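Side-chain contact in putative HMP/thiamine permease protein YkoE (Bacillus subtilis, PDB 5EDL), which serves as the substrate-binding membrane component of an energy-coupling factor transporter that probably carries thiamine or hydroxymethylpyrimidine into the cell: residues Ile7-Val12 against Tyr56-Pro61. Residues are numbered along the deposited sequence; the frame is centred on the assembly and turned at random.
Sequences IVIMSV and YMIRKP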
ATOM      1  N   ILE A   7      -1.436  -7.072 -15.526  1.00 32.44           N
ATOM      2  CA  ILE A   7      -2.257  -7.867 -14.630  1.00 32.17           C
ATOM      3  C   ILE A   7      -1.349  -8.905 -13.959  1.00 32.62           C
ATOM      4  O   ILE A   7      -1.368  -9.063 -12.735  1.00 35.96           O
ATOM      5  CB  ILE A   7      -3.448  -8.531 -15.379  1.00 32.17           C
ATOM      6  CG1 ILE A   7      -4.429  -7.455 -15.863  1.00 31.45           C
ATOM      7  CG2 ILE A   7      -4.179  -9.509 -14.477  1.00 35.09           C
ATOM      8  CD1 ILE A   7      -5.495  -7.965 -16.832  1.00 35.44           C
ATOM      9  N   VAL A   8      -0.510  -9.559 -14.754  1.00 32.86           N
ATOM     10  CA  VAL A   8       0.422 -10.555 -14.238  1.00 37.40           C
ATOM     11  C   VAL A   8       1.453  -9.997 -13.253  1.00 34.69           C
ATOM     12  O   VAL A   8       1.674 -10.595 -12.198  1.00 33.14           O
ATOM     13  CB  VAL A   8       1.181 -11.257 -15.378  1.00 45.44           C
ATOM     14  CG1 VAL A   8       2.222 -12.209 -14.810  1.00 47.01           C
ATOM     15  CG2 VAL A   8       0.212 -12.007 -16.285  1.00 48.40           C
ATOM     16  N   ILE A   9       2.095  -8.877 -13.588  1.00 33.63           N
ATOM     17  CA  ILE A   9       3.105  -8.301 -12.690  1.00 33.14           C
ATOM     18  C   ILE A   9       2.470  -7.816 -11.384  1.00 30.99           C
ATOM     19  O   ILE A   9       3.072  -7.900 -10.304  1.00 28.88           O
ATOM     20  CB  ILE A   9       3.864  -7.125 -13.334  1.00 37.88           C
ATOM     21  CG1 ILE A   9       4.862  -6.545 -12.340  1.00 40.78           C
ATOM     22  CG2 ILE A   9       2.916  -6.018 -13.740  1.00 41.25           C
ATOM     23  CD1 ILE A   9       5.475  -5.258 -12.789  1.00 50.37           C
ATOM     24  N   MET A  10       1.251  -7.301 -11.490  1.00 29.61           N
ATOM     25  CA  MET A  10       0.536  -6.847 -10.313  1.00 29.85           C
ATOM     26  C   MET A  10       0.312  -8.017  -9.353  1.00 30.41           C
ATOM     27  O   MET A  10       0.476  -7.882  -8.147  1.00 28.09           O
ATOM     28  CB  MET A  10      -0.795  -6.198 -10.687  1.00 29.55           C
ATOM     29  CG  MET A  10      -1.555  -5.739  -9.454  1.00 28.55           C
ATOM     30  SD  MET A  10      -3.190  -5.072  -9.739  1.00 39.95           S
ATOM     31  CE  MET A  10      -3.984  -6.380 -10.674  1.00 28.41           C
ATOM     32  N   SER A  11      -0.032  -9.172  -9.908  1.00 33.44           N
ATOM     33  CA  SER A  11      -0.255 -10.370  -9.111  1.00 32.88           C
ATOM     34  C   SER A  11       1.014 -10.859  -8.417  1.00 35.11           C
ATOM     35  O   SER A  11       0.978 -11.231  -7.243  1.00 32.74           O
ATOM     36  CB  SER A  11      -0.823 -11.488  -9.987  1.00 33.99           C
ATOM     37  OG  SER A  11      -2.098 -11.139 -10.485  1.00 38.04           O
ATOM     38  N   VAL A  12       2.135 -10.881  -9.133  1.00 35.62           N
ATOM     39  CA  VAL A  12       3.367 -11.348  -8.511  1.00 37.99           C
ATOM     40  C   VAL A  12       3.744 -10.453  -7.334  1.00 30.73           C
ATOM     41  O   VAL A  12       4.131 -10.951  -6.284  1.00 31.91           O
ATOM     42  CB  VAL A  12       4.541 -11.426  -9.514  1.00 45.43           C
ATOM     43  CG1 VAL A  12       4.135 -12.243 -10.731  1.00 45.30           C
ATOM     44  CG2 VAL A  12       5.008 -10.046  -9.916  1.00 57.88           C
ATOM     45  N   TYR A  56       1.626   3.219  -8.494  1.00 22.75           N
ATOM     46  CA  TYR A  56       2.770   4.013  -8.933  1.00 32.40           C
ATOM     47  C   TYR A  56       3.489   3.342 -10.120  1.00 23.23           C
ATOM     48  O   TYR A  56       3.939   4.020 -11.045  1.00 24.17           O
ATOM     49  CB  TYR A  56       3.710   4.237  -7.742  1.00 23.16           C
ATOM     50  CG  TYR A  56       4.974   5.037  -7.997  1.00 24.16           C
ATOM     51  CD1 TYR A  56       4.930   6.390  -8.302  1.00 25.67           C
ATOM     52  CD2 TYR A  56       6.211   4.435  -7.883  1.00 24.00           C
ATOM     53  CE1 TYR A  56       6.101   7.116  -8.522  1.00 30.41           C
ATOM     54  CE2 TYR A  56       7.377   5.140  -8.087  1.00 25.28           C
ATOM     55  CZ  TYR A  56       7.323   6.473  -8.414  1.00 26.78           C
ATOM     56  OH  TYR A  56       8.499   7.136  -8.597  1.00 28.40           O
ATOM     57  N   MET A  57       3.550   2.014 -10.119  1.00 23.53           N
ATOM     58  CA  MET A  57       4.200   1.285 -11.210  1.00 23.44           C
ATOM     59  C   MET A  57       3.360   1.270 -12.478  1.00 26.64           C
ATOM     60  O   MET A  57       3.875   1.510 -13.560  1.00 23.43           O
ATOM     61  CB  MET A  57       4.499  -0.166 -10.820  1.00 21.57           C
ATOM     62  CG  MET A  57       5.656  -0.367  -9.852  1.00 36.14           C
ATOM     63  SD  MET A  57       5.949  -2.149  -9.628  1.00 45.46           S
ATOM     64  CE  MET A  57       5.142  -2.770 -11.116  1.00 21.33           C
ATOM     65  N   ILE A  58       2.071   0.972 -12.333  1.00 26.21           N
ATOM     66  CA  ILE A  58       1.233   0.645 -13.480  1.00 25.30           C
ATOM     67  C   ILE A  58       0.422   1.846 -13.955  1.00 24.44           C
ATOM     68  O   ILE A  58       0.249   2.048 -15.154  1.00 25.28           O
ATOM     69  CB  ILE A  58       0.293  -0.532 -13.146  1.00 26.85           C
ATOM     70  CG1 ILE A  58       1.125  -1.790 -12.886  1.00 22.30           C
ATOM     71  CG2 ILE A  58      -0.724  -0.738 -14.263  1.00 23.87           C
ATOM     72  CD1 ILE A  58       0.331  -2.962 -12.341  1.00 23.82           C
ATOM     73  N   ARG A  59      -0.062   2.632 -12.996  1.00 26.25           N
ATOM     74  CA  ARG A  59      -0.685   3.926 -13.254  1.00 26.66           C
ATOM     75  C   ARG A  59      -1.972   3.802 -14.069  1.00 29.51           C
ATOM     76  O   ARG A  59      -2.234   4.604 -14.954  1.00 28.70           O
ATOM     77  CB  ARG A  59       0.323   4.862 -13.949  1.00 28.14           C
ATOM     78  CG  ARG A  59       1.583   5.066 -13.100  1.00 27.72           C
ATOM     79  CD  ARG A  59       2.512   6.185 -13.576  1.00 32.85           C
ATOM     80  NE  ARG A  59       3.586   6.355 -12.601  1.00 28.86           N
ATOM     81  CZ  ARG A  59       4.555   7.253 -12.671  1.00 30.11           C
ATOM     82  NH1 ARG A  59       4.628   8.088 -13.697  1.00 31.87           N
ATOM     83  NH2 ARG A  59       5.467   7.304 -11.710  1.00 29.84           N
ATOM     84  N   LYS A  60      -2.779   2.795 -13.746  1.00 26.64           N
ATOM     85  CA  LYS A  60      -4.067   2.609 -14.385  1.00 27.40           C
ATOM     86  C   LYS A  60      -5.128   2.345 -13.303  1.00 26.10           C
ATOM     87  O   LYS A  60      -4.798   1.914 -12.208  1.00 24.81           O
ATOM     88  CB  LYS A  60      -4.003   1.469 -15.402  1.00 29.10           C
ATOM     89  CG  LYS A  60      -3.001   1.738 -16.526  1.00 31.75           C
ATOM     90  CD  LYS A  60      -2.999   0.676 -17.594  1.00 32.09           C
ATOM     91  CE  LYS A  60      -2.047   1.074 -18.739  1.00 34.22           C
ATOM     92  NZ  LYS A  60      -1.872  -0.012 -19.729  1.00 36.10           N
ATOM     93  N   PRO A  61      -6.391   2.646 -13.610  1.00 26.76           N
ATOM     94  CA  PRO A  61      -7.446   2.578 -12.597  1.00 31.16           C
ATOM     95  C   PRO A  61      -7.613   1.164 -12.057  1.00 25.29           C
ATOM     96  O   PRO A  61      -7.542   0.197 -12.805  1.00 26.08           O
ATOM     97  CB  PRO A  61      -8.700   3.032 -13.356  1.00 28.16           C
ATOM     98  CG  PRO A  61      -8.168   3.826 -14.541  1.00 31.59           C
ATOM     99  CD  PRO A  61      -6.884   3.145 -14.909  1.00 28.64           C
TER
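Ile-9 and Met-10 meet Met-57 and Ile-58 in a small, wholly apolar contact between two membrane helices, where the beginning of helix 4-35 passes the last turn of helix 49-58. No hydrogen bond crosses it, and the nearest CA atoms, those of Met-10 and Ile-58, stand 8.2 Å apart. The case illustrates how a helix end can be packed by a few aliphatic and thioether side chains while a carbonyl of its last turn is bonded by the arginine that follows. Ile-58 does the bridging with a single methyl: CG1 lies anti to the carbonyl carbon (chi1 -65°) and chi2 is extended, which carries CD1 out to the first helix. There CD1 rests 3.8 Å from Met-10 CB, against the root of that side chain, and 4.2 Å from Ile-9 CG2. Alongside, Ile-9 and Met-57 are modelled reaching toward each other tip to tip, but Met-57 CE and Ile-9 CD1 are impossibly close, so the position of the thioether methyl is doubtful.

Just beyond Ile-58 the helix stops, as Arg-59 adopts a positive phi of 64°. Its extended side chain brings NE to Tyr-56 O, to which it donates at 2.8 Å from 18° off the carbonyl plane. On the partner helix, Ile-7 O is gripped from opposite faces of its plane by the N and OG of Ser-11, each 3.1 Å away.

Around this pair, Met-10 also packs on Val-66 and Ser-67 of helix 63-77, and Met-57 on Ser-166 of helix 140-170. Arg-59 forms a salt bridge with Glu-183 of helix 179-192, while Lys-60 pairs with Glu-6, tying the turn after helix 49-58 back to the start of helix 4-35.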